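Local coordinates for putative trimethylamine methyltransferase (PDB 4YYC), which probably transfers methyl groups, as a putative methyltransferase of the trimethylamine methyltransferase family, at residues A223-I227 with A508-I513. Sequence-based numbering, arbitrary orientation.
Sequences AMAKI and ALKEFI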
loop_
_atom_site.group_PDB
_atom_site.type_symbol
_atom_site.label_atom_id
_atom_site.label_comp_id
_atom_site.label_asym_id
_atom_site.label_seq_id
_atom_site.Cartn_x
_atom_site.Cartn_y
_atom_site.Cartn_z
ATOM N N ALA A 223 -10.418 33.336 -19.824
ATOM C CA ALA A 223 -11.587 34.127 -20.179
ATOM C C ALA A 223 -12.886 33.488 -19.658
ATOM O O ALA A 223 -13.767 34.196 -19.143
ATOM C CB ALA A 223 -11.638 34.350 -21.705
HETATM N N MSE A 224 -12.991 32.169 -19.778
HETATM C CA MSE A 224 -14.128 31.451 -19.256
HETATM C C MSE A 224 -14.180 31.572 -17.761
HETATM O O MSE A 224 -15.240 31.745 -17.212
HETATM C CB MSE A 224 -14.049 30.008 -19.705
HETATM C CG MSE A 224 -14.425 29.972 -21.179
HETATM SE SE MSE A 224 -14.298 28.171 -21.947
HETATM C CE MSE A 224 -15.944 27.564 -21.141
ATOM N N ALA A 225 -13.041 31.419 -17.087
ATOM C CA ALA A 225 -12.982 31.538 -15.644
ATOM C C ALA A 225 -13.450 32.909 -15.195
ATOM O O ALA A 225 -14.152 33.028 -14.152
ATOM C CB ALA A 225 -11.568 31.294 -15.141
ATOM N N LYS A 226 -13.083 33.955 -15.947
ATOM C CA LYS A 226 -13.517 35.319 -15.592
ATOM C C LYS A 226 -15.002 35.513 -15.758
ATOM O O LYS A 226 -15.608 36.214 -14.951
ATOM C CB LYS A 226 -12.745 36.373 -16.362
ATOM C CG LYS A 226 -11.300 36.454 -15.962
ATOM C CD LYS A 226 -10.518 37.581 -16.637
ATOM C CE LYS A 226 -9.131 37.643 -16.037
ATOM N NZ LYS A 226 -8.410 38.844 -16.442
ATOM N N ILE A 227 -15.606 34.911 -16.783
ATOM C CA ILE A 227 -17.066 34.894 -16.914
ATOM C C ILE A 227 -17.726 34.242 -15.678
ATOM O O ILE A 227 -18.734 34.730 -15.171
ATOM C CB ILE A 227 -17.503 34.175 -18.214
ATOM C CG1 ILE A 227 -17.138 35.041 -19.421
ATOM C CG2 ILE A 227 -19.006 33.897 -18.215
ATOM C CD1 ILE A 227 -17.004 34.349 -20.758
ATOM N N ALA A 508 -23.662 33.389 -20.891
ATOM C CA ALA A 508 -22.430 34.084 -21.232
ATOM C C ALA A 508 -21.322 33.132 -21.640
ATOM O O ALA A 508 -20.542 33.425 -22.539
ATOM C CB ALA A 508 -21.960 34.936 -20.068
ATOM N N LEU A 509 -21.220 31.995 -20.943
ATOM C CA LEU A 509 -20.235 30.995 -21.351
ATOM C C LEU A 509 -20.541 30.441 -22.745
ATOM O O LEU A 509 -19.648 30.288 -23.542
ATOM C CB LEU A 509 -20.194 29.836 -20.344
ATOM C CG LEU A 509 -19.574 30.214 -19.002
ATOM C CD1 LEU A 509 -19.912 29.142 -17.944
ATOM C CD2 LEU A 509 -18.059 30.446 -19.152
ATOM N N LYS A 510 -21.802 30.095 -22.993
ATOM C CA LYS A 510 -22.199 29.560 -24.286
ATOM C C LYS A 510 -21.968 30.585 -25.377
ATOM O O LYS A 510 -21.565 30.226 -26.470
ATOM C CB LYS A 510 -23.676 29.194 -24.277
ATOM C CG LYS A 510 -24.008 27.987 -23.452
ATOM C CD LYS A 510 -25.528 27.823 -23.444
ATOM C CE LYS A 510 -25.867 26.471 -22.896
ATOM N NZ LYS A 510 -25.569 25.397 -23.878
ATOM N N GLU A 511 -22.223 31.855 -25.083
ATOM C CA GLU A 511 -21.992 32.919 -26.095
ATOM C C GLU A 511 -20.522 33.041 -26.430
ATOM O O GLU A 511 -20.172 33.147 -27.606
ATOM C CB GLU A 511 -22.542 34.273 -25.653
ATOM C CG GLU A 511 -24.031 34.379 -25.890
ATOM C CD GLU A 511 -24.627 35.706 -25.467
ATOM O OE1 GLU A 511 -25.778 35.661 -24.942
ATOM O OE2 GLU A 511 -23.984 36.779 -25.706
ATOM N N PHE A 512 -19.674 32.959 -25.402
ATOM C CA PHE A 512 -18.212 33.005 -25.582
ATOM C C PHE A 512 -17.721 31.846 -26.425
ATOM O O PHE A 512 -16.928 32.016 -27.365
ATOM C CB PHE A 512 -17.501 33.009 -24.247
ATOM C CG PHE A 512 -15.991 32.906 -24.360
ATOM C CD1 PHE A 512 -15.210 34.047 -24.586
ATOM C CD2 PHE A 512 -15.354 31.668 -24.278
ATOM C CE1 PHE A 512 -13.826 33.950 -24.733
ATOM C CE2 PHE A 512 -13.969 31.576 -24.423
ATOM C CZ PHE A 512 -13.212 32.715 -24.642
ATOM N N ILE A 513 -18.183 30.661 -26.061
ATOM C CA ILE A 513 -17.781 29.452 -26.759
ATOM C C ILE A 513 -18.191 29.547 -28.222
ATOM O O ILE A 513 -17.383 29.226 -29.083
ATOM C CB ILE A 513 -18.345 28.194 -26.068
ATOM C CG1 ILE A 513 -17.667 28.052 -24.699
ATOM C CG2 ILE A 513 -18.128 26.955 -26.934
ATOM C CD1 ILE A 513 -18.358 27.020 -23.848
#
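Ala508 meets Ile227 methyl to methyl, with its CB 3.6 Å from Ile227 CG2. One residue on, Leu509 slides past Ile227 in the opposite direction. Its CD2 methyl lies 3.7 Å from Ile227 CG2 and also touches the backbone carbonyl O of Met224. Leu509 and Met224 have the closest CA atoms between 223-227 and 508-513, 6.5 Å apart. Helix 192-202 also packs on this pair: Met224 touches Val197 and Leu509 touches Ile201. The contact thus joins the C-terminal helix 503-518 to helix 215-229, which lies between strands 208-209 and 240-245. Those two strands are parallel neighbours in one sheet, and helix 215-229 forms part of the beta-alpha-beta crossover between them. The two helix segments are nearly antiparallel, at 158°, with their axes 10.0 Å apart. The side chains that meet are all apolar. Phe512 reaches across one helical turn after Ala508 and Leu509. Its CG is anti to the backbone N (chi1 174°), which carries the ring over to helix 215-229. Three groups of helix 215-229 meet Phe512 obliquely: Ala223 CB near CZ and CE1, Met224 CG 3.6 Å from CE2, and Ile227 CD1 against CB and the CG end of the ring. The selenium of selenomethionine Met224 adds an oblique Met-aromatic contact, 5.3 Å from the ring centroid. An alanine here would remove the ring and is likely to leave Ala223 CB and Met224 CG without their partner, opening a gap between the helices. Met224 bends at chi3 (77°), bringing its CE methyl 3.7 Å from Ile513 CD1. The two side chains cross at about a right angle, and Ile513 also packs on Tyr198 of helix 192-202.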